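PDB 3OMD: uncharacterized protein from Leptospirillum rubarum, which is of unknown function but folds as a small all-helical protein of the DUF5069 family. Local coordinates for residues A[12-17]-A[25-30]; A[32-37]-A[67-72]; A[58-63]-A[80-85]; A[104-109]-A[130-135]; A[118-123]-A[137-142]. All blocks are in the same frame, centred on the assembly; numbering follows the deposited sequence. Where two conformers were deposited one is given.

Interaction 1: residues A[12-17]-A[25-30]; sequences FPRSPV and HLKRVI
R28 NH1 bonds R14 O at 2.9 Å. R14 O lies in the guanidinium plane of R28, while NH1 lies above the plane of that carbonyl, 48° out of it; the same NH1 forms a salt bridge with E141. A second firm bond, from H25 N to P16 O at 2.9 Å, joins the loop to the N-cap residue of helix 26-38, and a water links S15 O to R28 N. The bond from R14 NH2 to K27 O is weak. R14 lays one face of its guanidinium on K27, with K27 CB 3.6 Å above the plane over its centre. R14 NH1 and K27 NZ lie 4.4 Å apart, bridged by one water and each paired with an acid, D75 and D18 respectively. Over the R28 guanidinium sit P13 CG on one face and P16 CG on the other. The proline-rich loop thus lies against the first turn of helix 26-38, with helix 133-140 touching P16 and helix 75-85 meeting K27 and I30.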
# COMPACT_ATOMS: atom_id res chain seq x y z
N PHE A 12 6.29 -5.15 9.20
CA PHE A 12 5.69 -5.05 7.85
C PHE A 12 4.77 -3.83 7.84
O PHE A 12 4.08 -3.56 8.84
CB PHE A 12 4.79 -6.26 7.57
CG PHE A 12 5.50 -7.59 7.64
CD1 PHE A 12 6.69 -7.81 6.93
CD2 PHE A 12 4.97 -8.61 8.42
CE1 PHE A 12 7.33 -9.09 7.02
CE2 PHE A 12 5.61 -9.86 8.52
CZ PHE A 12 6.78 -10.09 7.82
N PRO A 13 4.71 -3.14 6.71
CA PRO A 13 3.64 -2.14 6.60
C PRO A 13 2.29 -2.86 6.56
O PRO A 13 2.22 -4.07 6.27
CB PRO A 13 3.94 -1.44 5.27
CG PRO A 13 4.67 -2.49 4.44
CD PRO A 13 5.41 -3.41 5.44
N ARG A 14 1.22 -2.13 6.86
CA ARG A 14 -0.10 -2.76 6.99
C ARG A 14 -0.63 -3.33 5.68
O ARG A 14 -0.14 -2.98 4.58
CB ARG A 14 -1.09 -1.77 7.65
CG ARG A 14 -0.80 -1.68 9.18
CD ARG A 14 -1.57 -0.57 9.88
NE ARG A 14 -1.16 0.74 9.37
CZ ARG A 14 -1.79 1.87 9.69
NH1 ARG A 14 -2.86 1.83 10.49
NH2 ARG A 14 -1.38 3.02 9.19
N SER A 15 -1.63 -4.20 5.82
CA SER A 15 -2.16 -4.92 4.67
C SER A 15 -2.70 -3.98 3.60
O SER A 15 -3.36 -2.99 3.91
CB SER A 15 -3.31 -5.83 5.13
OG SER A 15 -3.91 -6.45 3.99
N PRO A 16 -2.50 -4.34 2.33
CA PRO A 16 -3.15 -3.61 1.21
C PRO A 16 -4.65 -3.43 1.43
O PRO A 16 -5.21 -2.43 0.97
CB PRO A 16 -2.93 -4.56 0.01
CG PRO A 16 -1.56 -5.16 0.31
CD PRO A 16 -1.63 -5.43 1.84
N VAL A 17 -5.32 -4.39 2.07
CA VAL A 17 -6.78 -4.37 2.16
C VAL A 17 -7.30 -4.08 3.59
O VAL A 17 -8.49 -4.27 3.87
CB VAL A 17 -7.40 -5.65 1.55
CG1 VAL A 17 -7.03 -5.75 0.03
CG2 VAL A 17 -7.04 -6.90 2.36
N HIS A 25 -4.82 0.38 0.34
CA HIS A 25 -3.47 0.95 0.19
C HIS A 25 -3.13 2.08 1.15
O HIS A 25 -1.95 2.27 1.47
CB HIS A 25 -3.16 1.40 -1.26
CG HIS A 25 -1.70 1.38 -1.56
ND1 HIS A 25 -0.99 0.19 -1.58
CD2 HIS A 25 -0.79 2.37 -1.72
CE1 HIS A 25 0.29 0.46 -1.78
NE2 HIS A 25 0.43 1.78 -1.87
N LEU A 26 -4.14 2.86 1.58
CA LEU A 26 -3.83 4.10 2.35
C LEU A 26 -3.05 3.80 3.65
O LEU A 26 -2.02 4.45 3.93
CB LEU A 26 -5.13 4.88 2.62
CG LEU A 26 -4.93 6.13 3.49
CD1 LEU A 26 -3.88 7.09 2.93
CD2 LEU A 26 -6.32 6.82 3.66
N LYS A 27 -3.51 2.82 4.45
CA LYS A 27 -2.73 2.51 5.69
C LYS A 27 -1.30 2.08 5.32
O LYS A 27 -0.35 2.47 5.99
CB LYS A 27 -3.41 1.39 6.47
CG LYS A 27 -4.68 1.86 7.22
CD LYS A 27 -5.17 0.75 8.13
CE LYS A 27 -6.40 1.21 8.91
NZ LYS A 27 -6.85 0.14 9.88
N ARG A 28 -1.19 1.22 4.29
CA ARG A 28 0.10 0.68 3.90
C ARG A 28 1.06 1.80 3.48
O ARG A 28 2.24 1.82 3.87
CB ARG A 28 -0.11 -0.30 2.74
CG ARG A 28 1.19 -1.00 2.28
CD ARG A 28 0.82 -2.10 1.32
NE ARG A 28 1.98 -2.93 0.98
CZ ARG A 28 2.42 -3.94 1.73
NH1 ARG A 28 1.77 -4.31 2.83
NH2 ARG A 28 3.50 -4.62 1.32
N VAL A 29 0.56 2.74 2.67
CA VAL A 29 1.43 3.82 2.22
C VAL A 29 1.69 4.87 3.30
O VAL A 29 2.73 5.52 3.25
CB VAL A 29 0.93 4.41 0.87
CG1 VAL A 29 -0.30 5.33 1.05
CG2 VAL A 29 2.05 5.15 0.17
N ILE A 30 0.75 5.07 4.23
CA ILE A 30 1.12 5.83 5.44
C ILE A 30 2.37 5.23 6.09
O ILE A 30 3.34 5.94 6.41
CB ILE A 30 -0.06 5.89 6.42
CG1 ILE A 30 -1.15 6.83 5.84
CG2 ILE A 30 0.39 6.41 7.83
CD1 ILE A 30 -2.51 6.67 6.64
O HOH W 1 -4.65 -0.10 11.89
O HOH W 2 -3.46 -0.27 3.14

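Interaction 2: residues A[32-37]-A[67-72]; sequences KARAHV and EAVKSR
R34 reaches from helix 26-38 to the carbonyl groups of V69 and R72. Its CG stands anti to the carbonyl carbon (chi1 -64°), the chain then runs extended to NE, and chi4 of -70° turns CZ out of that line, which sets the guanidinium against the two oxygens. The guanidinium grips R72 O edge-on: NH2 bonds it at 2.8 Å, on a lone pair and nearly straight, while NH1 adds a weak second bond. NH1 also bonds V69 O at 2.8 Å, coming from above that carbonyl plane, whereas R72 N approaches the same oxygen from the opposite face.

V69 O and R72 N belong to a type I beta turn from V69 to R72, so one arginine joins two carbonyls of the turn to helix 26-38. Y2, near the N terminus, also bonds R34 NH1.

Beside this polar grip, V69 presents CB over one face of the guanidinium, 3.7 Å from R34 NH1, and its CG2 lies 4.1 Å from A33 CB. V37 has CG1 anti to the backbone N (chi1 166°), and K70 CE rests against the fork of its two methyls, only 3.3 Å from V37 CG1, which is tighter than usual van der Waals contact. K70 NZ, at the end of the extended chain, makes a salt bridge with E67 OE1 on the syn side of that carboxylate.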
# COMPACT_ATOMS: atom_id res chain seq x y z
N LYS A 32 4.65 3.23 4.83
CA LYS A 32 5.83 3.35 3.98
C LYS A 32 6.34 4.80 3.96
O LYS A 32 7.56 5.02 3.94
CB LYS A 32 5.53 2.89 2.54
CG LYS A 32 5.29 1.35 2.49
CD LYS A 32 4.74 0.86 1.14
CE LYS A 32 5.73 1.13 0.08
NZ LYS A 32 5.10 0.80 -1.29
N ALA A 33 5.42 5.78 3.97
CA ALA A 33 5.84 7.17 4.03
C ALA A 33 6.60 7.46 5.30
O ALA A 33 7.60 8.17 5.30
CB ALA A 33 4.64 8.09 3.90
N ARG A 34 6.12 6.92 6.42
CA ARG A 34 6.85 7.14 7.67
C ARG A 34 8.24 6.54 7.63
O ARG A 34 9.21 7.19 8.10
CB ARG A 34 6.05 6.60 8.85
CG ARG A 34 4.73 7.37 9.05
CD ARG A 34 4.04 7.01 10.40
NE ARG A 34 2.63 7.38 10.47
CZ ARG A 34 2.13 8.62 10.55
NH1 ARG A 34 2.93 9.70 10.63
NH2 ARG A 34 0.81 8.76 10.55
N ALA A 35 8.36 5.33 7.07
CA ALA A 35 9.69 4.73 6.95
C ALA A 35 10.58 5.51 5.95
O ALA A 35 11.80 5.65 6.17
CB ALA A 35 9.53 3.27 6.53
N HIS A 36 9.97 6.01 4.88
CA HIS A 36 10.70 6.84 3.93
C HIS A 36 11.31 8.09 4.58
O HIS A 36 12.51 8.37 4.37
CB HIS A 36 9.74 7.20 2.82
CG HIS A 36 10.22 8.30 1.94
ND1 HIS A 36 11.17 8.11 0.96
CD2 HIS A 36 9.86 9.61 1.86
CE1 HIS A 36 11.38 9.24 0.32
NE2 HIS A 36 10.58 10.17 0.83
N VAL A 37 10.50 8.81 5.38
CA VAL A 37 10.97 10.01 6.12
C VAL A 37 12.13 9.60 7.02
O VAL A 37 13.17 10.29 7.10
CB VAL A 37 9.79 10.66 6.96
CG1 VAL A 37 10.33 11.70 8.00
CG2 VAL A 37 8.79 11.31 5.96
N GLU A 67 5.53 14.54 3.57
CA GLU A 67 5.65 15.67 4.50
C GLU A 67 4.45 15.77 5.43
O GLU A 67 4.60 16.04 6.64
CB GLU A 67 5.81 16.99 3.73
CG GLU A 67 6.00 18.23 4.67
CD GLU A 67 7.27 18.17 5.53
OE1 GLU A 67 8.25 17.52 5.08
OE2 GLU A 67 7.28 18.76 6.65
N ALA A 68 3.26 15.51 4.89
CA ALA A 68 2.05 15.64 5.68
C ALA A 68 1.99 14.65 6.83
O ALA A 68 1.49 15.00 7.92
CB ALA A 68 0.81 15.47 4.79
N VAL A 69 2.52 13.44 6.64
CA VAL A 69 2.43 12.46 7.70
C VAL A 69 3.31 12.82 8.90
O VAL A 69 2.99 12.40 10.02
CB VAL A 69 2.70 11.01 7.23
CG1 VAL A 69 1.78 10.62 6.10
CG2 VAL A 69 4.15 10.80 6.91
N LYS A 70 4.32 13.67 8.69
CA LYS A 70 5.21 14.10 9.80
C LYS A 70 4.52 14.84 10.93
O LYS A 70 5.02 14.80 12.06
CB LYS A 70 6.36 14.97 9.29
CG LYS A 70 7.21 14.25 8.25
CD LYS A 70 8.37 15.17 7.83
CE LYS A 70 9.32 14.60 6.78
NZ LYS A 70 10.42 15.56 6.35
N SER A 71 3.47 15.61 10.65
CA SER A 71 2.75 16.31 11.72
C SER A 71 1.42 15.63 12.06
O SER A 71 0.64 16.14 12.88
CB SER A 71 2.53 17.78 11.38
OG SER A 71 1.77 17.83 10.19
N ARG A 72 1.17 14.48 11.44
CA ARG A 72 -0.10 13.74 11.57
C ARG A 72 0.13 12.28 11.95
O ARG A 72 0.08 11.39 11.11
CB ARG A 72 -0.83 13.82 10.22
CG ARG A 72 -1.21 15.28 9.92
CD ARG A 72 -1.75 15.45 8.48
NE ARG A 72 -2.18 16.83 8.26
CZ ARG A 72 -1.38 17.82 7.86
NH1 ARG A 72 -0.07 17.62 7.61
NH2 ARG A 72 -1.90 19.04 7.71

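Interaction 3: residues A[58-63]-A[80-85]; sequences FGLDHE and AWVHSQ
L60 has the largest share of this contact, pushing its two methyls against three residues on the last turns of helix 75-85. CD2 does most of the touching: it rests 3.7 Å from Q85 CB and 4.1 Å from W81 CZ3, at the six-membered end of the indole. The other methyl, CD1, meets V82 CG1 at 4.2 Å. The side chains of L60 and W81 lie alongside one another, pointing opposite ways, while within helix 75-85 Q85 CG, placed by chi1 (-62°), stands 3.4 Å above the indole plane of W81, offset toward the rim.

L60 sits in the short connection between helices 50-58 and 62-69. There G59, with positive phi, ends the first helix in a Schellman motif, and D61 is the N-cap of the next, its OD2 bonded to K64 N. F54 and F55 of helix 50-58 touch L60 as well.

The polar links between the segments pass through water. One molecule donates to G59 O and Q85 O, another to F58 O and Q85 O, and a third accepts from D61 N and Q85 NE2.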
# COMPACT_ATOMS: atom_id res chain seq x y z
N PHE A 58 -5.81 9.33 -6.82
CA PHE A 58 -6.42 10.33 -5.94
C PHE A 58 -5.88 11.72 -6.14
O PHE A 58 -6.36 12.67 -5.53
CB PHE A 58 -6.36 9.86 -4.46
CG PHE A 58 -7.22 8.65 -4.21
CD1 PHE A 58 -8.62 8.77 -4.20
CD2 PHE A 58 -6.65 7.41 -4.03
CE1 PHE A 58 -9.44 7.65 -4.02
CE2 PHE A 58 -7.48 6.27 -3.83
CZ PHE A 58 -8.86 6.41 -3.85
N GLY A 59 -4.89 11.86 -7.04
CA GLY A 59 -4.31 13.18 -7.36
C GLY A 59 -3.44 13.72 -6.25
O GLY A 59 -3.43 14.93 -5.99
N LEU A 60 -2.71 12.83 -5.60
CA LEU A 60 -1.82 13.20 -4.51
C LEU A 60 -0.37 13.23 -4.94
O LEU A 60 0.08 12.42 -5.75
CB LEU A 60 -1.95 12.20 -3.37
CG LEU A 60 -3.34 12.04 -2.74
CD1 LEU A 60 -3.40 10.80 -1.78
CD2 LEU A 60 -3.83 13.33 -2.04
N ASP A 61 0.37 14.18 -4.38
CA ASP A 61 1.80 14.24 -4.64
C ASP A 61 2.53 13.48 -3.56
O ASP A 61 2.34 13.76 -2.38
CB ASP A 61 2.26 15.70 -4.67
CG ASP A 61 3.76 15.83 -4.82
OD1 ASP A 61 4.22 15.89 -5.98
OD2 ASP A 61 4.48 15.82 -3.80
N HIS A 62 3.37 12.52 -3.96
CA HIS A 62 4.08 11.64 -3.00
C HIS A 62 4.97 12.41 -2.01
O HIS A 62 5.15 11.96 -0.85
CB HIS A 62 4.94 10.60 -3.75
CG HIS A 62 6.02 11.19 -4.62
ND1 HIS A 62 7.35 11.26 -4.25
CD2 HIS A 62 5.96 11.69 -5.87
CE1 HIS A 62 8.05 11.81 -5.23
NE2 HIS A 62 7.24 12.08 -6.23
N GLU A 63 5.54 13.54 -2.46
CA GLU A 63 6.43 14.34 -1.61
C GLU A 63 5.58 15.06 -0.55
O GLU A 63 5.91 15.08 0.64
CB GLU A 63 7.25 15.37 -2.41
CG GLU A 63 8.25 14.76 -3.37
CD GLU A 63 8.98 15.78 -4.26
OE1 GLU A 63 8.71 17.01 -4.21
OE2 GLU A 63 9.82 15.33 -5.04
N ALA A 80 -7.82 12.76 7.04
CA ALA A 80 -8.40 14.10 6.86
C ALA A 80 -7.54 14.89 5.86
O ALA A 80 -8.08 15.65 5.03
CB ALA A 80 -8.54 14.82 8.19
N TRP A 81 -6.22 14.72 5.91
CA TRP A 81 -5.36 15.42 4.95
C TRP A 81 -5.65 14.95 3.51
O TRP A 81 -5.83 15.76 2.58
CB TRP A 81 -3.87 15.21 5.30
CG TRP A 81 -2.97 16.04 4.44
CD1 TRP A 81 -2.55 17.33 4.67
CD2 TRP A 81 -2.34 15.63 3.21
NE1 TRP A 81 -1.72 17.75 3.64
CE2 TRP A 81 -1.57 16.73 2.74
CE3 TRP A 81 -2.37 14.44 2.46
CZ2 TRP A 81 -0.83 16.68 1.56
CZ3 TRP A 81 -1.63 14.40 1.23
CH2 TRP A 81 -0.86 15.51 0.82
N VAL A 82 -5.74 13.63 3.33
CA VAL A 82 -6.08 13.09 2.02
C VAL A 82 -7.40 13.69 1.49
O VAL A 82 -7.48 14.16 0.32
CB VAL A 82 -6.15 11.55 2.06
CG1 VAL A 82 -6.79 10.97 0.76
CG2 VAL A 82 -4.74 11.00 2.26
N HIS A 83 -8.43 13.71 2.33
CA HIS A 83 -9.71 14.28 1.90
C HIS A 83 -9.53 15.75 1.49
O HIS A 83 -10.10 16.19 0.49
CB HIS A 83 -10.75 14.13 3.00
CG HIS A 83 -11.25 12.73 3.17
ND1 HIS A 83 -11.85 12.28 4.33
CD2 HIS A 83 -11.32 11.71 2.29
CE1 HIS A 83 -12.24 11.03 4.16
NE2 HIS A 83 -11.90 10.65 2.94
N SER A 84 -8.73 16.49 2.25
CA SER A 84 -8.56 17.91 1.97
C SER A 84 -7.81 18.16 0.65
O SER A 84 -7.94 19.23 0.05
CB SER A 84 -7.88 18.61 3.17
OG SER A 84 -6.49 18.36 3.20
N GLN A 85 -7.01 17.17 0.22
CA GLN A 85 -6.22 17.25 -1.00
C GLN A 85 -6.85 16.58 -2.20
O GLN A 85 -6.38 16.79 -3.33
CB GLN A 85 -4.84 16.61 -0.76
CG GLN A 85 -4.03 17.31 0.30
CD GLN A 85 -3.58 18.65 -0.20
OE1 GLN A 85 -4.05 19.67 0.27
NE2 GLN A 85 -2.68 18.65 -1.18
O HOH W 3 -7.01 15.50 -6.19
O HOH W 4 -3.81 17.52 -4.28
O HOH W 5 -1.05 16.46 -2.77

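Interaction 4: residues A[104-109]-A[130-135]; sequences SRSPDS and ITTWVK
W133 and P107 form the heart of a surface contact in which the loop between helices 92-104 and 110-123 runs past the start of helix 133-140. The backbones meet first: W133 N bonds R105 O at 3.0 Å with an angle of 163°. Next to that bond, T132 CB comes within 3.5 Å of R105 O.

The indole of W133, its CG anti to the carbonyl carbon (chi1 -71°), turns one face to the proline. P107 CD lies over that face, 3.8 Å above the ring plane of W133 and offset toward the rim, and P107 CB is 4.1 Å from W133 CZ2. The ring NE1 gives its hydrogen to a water that also accepts from D108 N. F116 of helix 110-123 meets W133 edge-to-face and also touches P107, drawing helix 110-123 into the packing.

The whole is characteristic of a helix N terminus met by a neighbouring loop. T132 is the N-cap residue of helix 133-140, and of the first-turn N-H groups that of W133 is taken directly by the loop carbonyl, that of V134 through a water that donates to R105 O.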
# COMPACT_ATOMS: atom_id res chain seq x y z
N SER A 104 -7.83 -6.40 -8.06
CA SER A 104 -7.82 -7.27 -9.24
C SER A 104 -6.45 -7.37 -9.88
O SER A 104 -6.24 -8.24 -10.74
CB SER A 104 -8.79 -6.75 -10.31
OG SER A 104 -8.25 -5.63 -10.99
N ARG A 105 -5.52 -6.49 -9.50
CA ARG A 105 -4.21 -6.42 -10.21
C ARG A 105 -3.49 -7.76 -10.17
O ARG A 105 -3.24 -8.31 -9.10
CB ARG A 105 -3.33 -5.32 -9.62
CG ARG A 105 -3.81 -3.94 -9.99
CD ARG A 105 -3.02 -2.80 -9.31
NE ARG A 105 -3.55 -1.46 -9.69
CZ ARG A 105 -3.16 -0.78 -10.76
NH1 ARG A 105 -2.21 -1.28 -11.55
NH2 ARG A 105 -3.71 0.41 -11.04
N SER A 106 -3.13 -8.24 -11.35
CA SER A 106 -2.49 -9.53 -11.51
C SER A 106 -1.30 -9.34 -12.44
O SER A 106 -1.19 -8.30 -13.08
CB SER A 106 -3.49 -10.56 -12.03
OG SER A 106 -4.61 -10.64 -11.16
N PRO A 107 -0.39 -10.33 -12.51
CA PRO A 107 0.80 -10.15 -13.36
C PRO A 107 0.39 -9.82 -14.79
O PRO A 107 -0.43 -10.53 -15.42
CB PRO A 107 1.52 -11.51 -13.29
CG PRO A 107 0.92 -12.23 -12.15
CD PRO A 107 -0.26 -11.52 -11.64
N ASP A 108 0.96 -8.74 -15.32
CA ASP A 108 0.43 -8.19 -16.58
C ASP A 108 1.08 -8.70 -17.86
O ASP A 108 0.78 -8.18 -18.94
CB ASP A 108 0.40 -6.68 -16.54
CG ASP A 108 1.79 -6.07 -16.61
OD1 ASP A 108 2.79 -6.80 -16.87
OD2 ASP A 108 1.89 -4.82 -16.45
N SER A 109 1.86 -9.77 -17.75
CA SER A 109 2.57 -10.36 -18.88
C SER A 109 2.96 -11.75 -18.47
O SER A 109 3.09 -12.03 -17.27
CB SER A 109 3.82 -9.55 -19.25
OG SER A 109 4.79 -9.67 -18.21
N ILE A 130 -4.00 -18.24 -5.03
CA ILE A 130 -3.50 -16.86 -4.84
C ILE A 130 -2.93 -16.38 -6.17
O ILE A 130 -1.91 -16.91 -6.61
CB ILE A 130 -2.45 -16.78 -3.68
CG1 ILE A 130 -3.16 -17.13 -2.37
CG2 ILE A 130 -1.78 -15.38 -3.63
CD1 ILE A 130 -2.27 -17.08 -1.15
N THR A 131 -3.60 -15.39 -6.79
CA THR A 131 -3.25 -14.95 -8.15
C THR A 131 -3.12 -13.46 -8.33
O THR A 131 -2.72 -12.98 -9.40
CB THR A 131 -4.28 -15.45 -9.18
OG1 THR A 131 -5.57 -14.86 -8.92
CG2 THR A 131 -4.38 -17.01 -9.20
N THR A 132 -3.43 -12.71 -7.28
CA THR A 132 -3.34 -11.25 -7.35
C THR A 132 -2.19 -10.74 -6.50
O THR A 132 -1.82 -11.36 -5.49
CB THR A 132 -4.63 -10.62 -6.83
OG1 THR A 132 -4.88 -11.07 -5.48
CG2 THR A 132 -5.80 -10.96 -7.74
N TRP A 133 -1.61 -9.62 -6.90
CA TRP A 133 -0.45 -9.07 -6.20
C TRP A 133 -0.77 -8.76 -4.76
O TRP A 133 0.08 -9.01 -3.89
CB TRP A 133 0.05 -7.80 -6.89
CG TRP A 133 0.74 -8.07 -8.24
CD1 TRP A 133 0.33 -7.66 -9.49
CD2 TRP A 133 1.98 -8.76 -8.43
NE1 TRP A 133 1.23 -8.07 -10.45
CE2 TRP A 133 2.25 -8.75 -9.83
CE3 TRP A 133 2.88 -9.39 -7.56
CZ2 TRP A 133 3.39 -9.36 -10.38
CZ3 TRP A 133 4.05 -9.97 -8.10
CH2 TRP A 133 4.27 -9.97 -9.51
N VAL A 134 -1.94 -8.18 -4.47
CA VAL A 134 -2.17 -7.75 -3.08
C VAL A 134 -2.31 -8.97 -2.15
O VAL A 134 -1.96 -8.89 -0.96
CB VAL A 134 -3.33 -6.76 -2.93
CG1 VAL A 134 -3.02 -5.49 -3.73
CG2 VAL A 134 -4.68 -7.38 -3.27
N LYS A 135 -2.79 -10.09 -2.68
CA LYS A 135 -2.88 -11.30 -1.84
C LYS A 135 -1.51 -11.89 -1.63
O LYS A 135 -1.19 -12.42 -0.55
CB LYS A 135 -3.84 -12.33 -2.43
CG LYS A 135 -5.30 -12.05 -2.12
CD LYS A 135 -6.16 -13.30 -2.28
CE LYS A 135 -7.62 -13.08 -1.90
NZ LYS A 135 -7.84 -12.63 -0.48
O HOH W 6 -3.66 -7.13 -6.61
O HOH W 7 2.29 -6.87 -13.14

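Interaction 5: residues A[118-123]-A[137-142]; sequences SVRDSL and LDLEEK
L123 and E140 mark the closest backbone approach, with CA atoms 6.6 Å apart where the C-terminal end of helix 110-123 meets that of helix 133-140. Contact across this point is made by carbon, with one carboxylate oxygen at its margin.

L123 has the most surface buried. Its CD1 packs 3.6 Å from E140 CB, the two side chains crossing at about a right angle, and its CB lies 3.9 Å from L139 CD2. The same CD2 of L139 touches R120 CG at 4.1 Å. Thus one methyl of L139 touches both residues of the facing helix.

E140 starts with CG anti to the backbone N, then bends at chi2 (143°). Its OE1 ends 3.8 Å from L123 CD1 and 4.0 Å from V119 CG1. The polar end of R120 leads elsewhere: NH1 bonds I130 O in the loop before helix 133-140, and NH2 makes a salt bridge with D121 OD1 at 3.4 Å.

K142, with positive phi, is the C-prime residue of a Schellman motif that ends helix 133-140. On the side of helix 110-123, V119, R120 and L123 also touch L136, so the pairing continues back along helix 133-140, while D138 and E141 turn to the loop with S15 and P13.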
# COMPACT_ATOMS: atom_id res chain seq x y z
N SER A 118 6.92 -17.88 -9.09
CA SER A 118 8.17 -18.23 -8.41
C SER A 118 8.18 -17.71 -6.97
O SER A 118 8.65 -18.39 -6.05
CB SER A 118 9.34 -17.67 -9.19
OG SER A 118 10.54 -18.09 -8.59
N VAL A 119 7.68 -16.48 -6.77
CA VAL A 119 7.59 -15.92 -5.41
C VAL A 119 6.60 -16.74 -4.60
O VAL A 119 6.91 -17.17 -3.48
CB VAL A 119 7.13 -14.45 -5.44
CG1 VAL A 119 6.94 -13.94 -4.00
CG2 VAL A 119 8.20 -13.62 -6.14
N ARG A 120 5.42 -16.95 -5.17
CA ARG A 120 4.38 -17.63 -4.42
C ARG A 120 4.80 -19.05 -4.07
O ARG A 120 4.53 -19.54 -2.97
CB ARG A 120 3.12 -17.70 -5.23
CG ARG A 120 1.92 -18.12 -4.39
CD ARG A 120 0.83 -18.64 -5.27
NE ARG A 120 1.27 -19.68 -6.21
CZ ARG A 120 0.68 -19.84 -7.40
NH1 ARG A 120 -0.33 -19.05 -7.74
NH2 ARG A 120 1.12 -20.73 -8.25
N ASP A 121 5.44 -19.73 -5.01
CA ASP A 121 5.84 -21.11 -4.74
C ASP A 121 6.91 -21.18 -3.62
O ASP A 121 6.97 -22.16 -2.85
CB ASP A 121 6.28 -21.80 -6.03
CG ASP A 121 5.11 -22.10 -7.00
OD1 ASP A 121 3.89 -21.92 -6.68
OD2 ASP A 121 5.42 -22.48 -8.15
N SER A 122 7.74 -20.14 -3.51
CA SER A 122 8.74 -20.08 -2.42
C SER A 122 8.11 -19.85 -1.06
O SER A 122 8.66 -20.25 -0.03
CB SER A 122 9.83 -19.03 -2.68
OG SER A 122 9.36 -17.68 -2.47
N LEU A 123 6.94 -19.23 -1.03
CA LEU A 123 6.27 -18.90 0.23
C LEU A 123 5.28 -19.97 0.63
O LEU A 123 5.21 -20.33 1.81
CB LEU A 123 5.53 -17.56 0.11
CG LEU A 123 6.36 -16.28 -0.05
CD1 LEU A 123 5.46 -15.14 -0.50
CD2 LEU A 123 7.07 -15.89 1.22
N LEU A 137 1.26 -10.16 -1.37
CA LEU A 137 1.86 -9.34 -0.31
C LEU A 137 1.39 -9.82 1.07
O LEU A 137 2.21 -9.91 1.99
CB LEU A 137 1.50 -7.87 -0.51
CG LEU A 137 2.22 -7.18 -1.68
CD1 LEU A 137 1.61 -5.82 -1.95
CD2 LEU A 137 3.71 -7.03 -1.38
N ASP A 138 0.09 -10.04 1.26
CA ASP A 138 -0.38 -10.52 2.57
C ASP A 138 0.25 -11.87 2.91
O ASP A 138 0.55 -12.14 4.07
CB ASP A 138 -1.91 -10.64 2.60
CG ASP A 138 -2.59 -9.37 3.01
OD1 ASP A 138 -1.94 -8.44 3.53
OD2 ASP A 138 -3.82 -9.34 2.83
N LEU A 139 0.41 -12.74 1.90
CA LEU A 139 1.01 -14.06 2.15
C LEU A 139 2.45 -13.88 2.64
O LEU A 139 2.84 -14.51 3.65
CB LEU A 139 0.97 -14.90 0.86
CG LEU A 139 1.62 -16.28 0.93
CD1 LEU A 139 0.75 -17.16 1.78
CD2 LEU A 139 1.74 -16.85 -0.49
N GLU A 140 3.22 -13.04 1.93
CA GLU A 140 4.63 -12.83 2.31
C GLU A 140 4.72 -12.21 3.71
O GLU A 140 5.70 -12.46 4.46
CB GLU A 140 5.36 -11.97 1.27
CG GLU A 140 6.82 -11.69 1.67
CD GLU A 140 7.86 -11.65 0.51
OE1 GLU A 140 7.53 -11.91 -0.66
OE2 GLU A 140 9.06 -11.38 0.83
N GLU A 141 3.72 -11.38 4.05
CA GLU A 141 3.73 -10.65 5.32
C GLU A 141 2.96 -11.41 6.42
O GLU A 141 2.55 -10.85 7.45
CB GLU A 141 3.18 -9.24 5.12
CG GLU A 141 4.18 -8.41 4.27
CD GLU A 141 3.72 -7.05 3.90
OE1 GLU A 141 2.53 -6.69 4.09
OE2 GLU A 141 4.58 -6.34 3.33
N LYS A 142 2.79 -12.71 6.19
CA LYS A 142 2.34 -13.66 7.24
C LYS A 142 0.93 -13.38 7.77
O LYS A 142 0.61 -13.67 8.94
CB LYS A 142 3.37 -13.75 8.39
CG LYS A 142 4.79 -14.07 7.92
CD LYS A 142 5.75 -14.13 9.11
CE LYS A 142 7.15 -14.55 8.65
NZ LYS A 142 7.93 -15.10 9.80

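From the N terminus, interaction 1 closes a short loop, folding residues 12-17 onto the start of helix 26-38. Interaction 2 uses a later part of the same helix and brings in the end of the 62-69 region. Interaction 3 crosses it along the chain, its segments alternating with those of interaction 2, and adds helix 75-85; W81 touches A68 and R72 where the two meet. Interactions 4 and 5 also cross, joining helices 110-123 and 133-140 and the loop at 104-109 on the opposite side of the chain's centre from 2 and 3. Interaction 1 lies near that centre and touches all the others, including through the R28-E141 salt bridge to interaction 5.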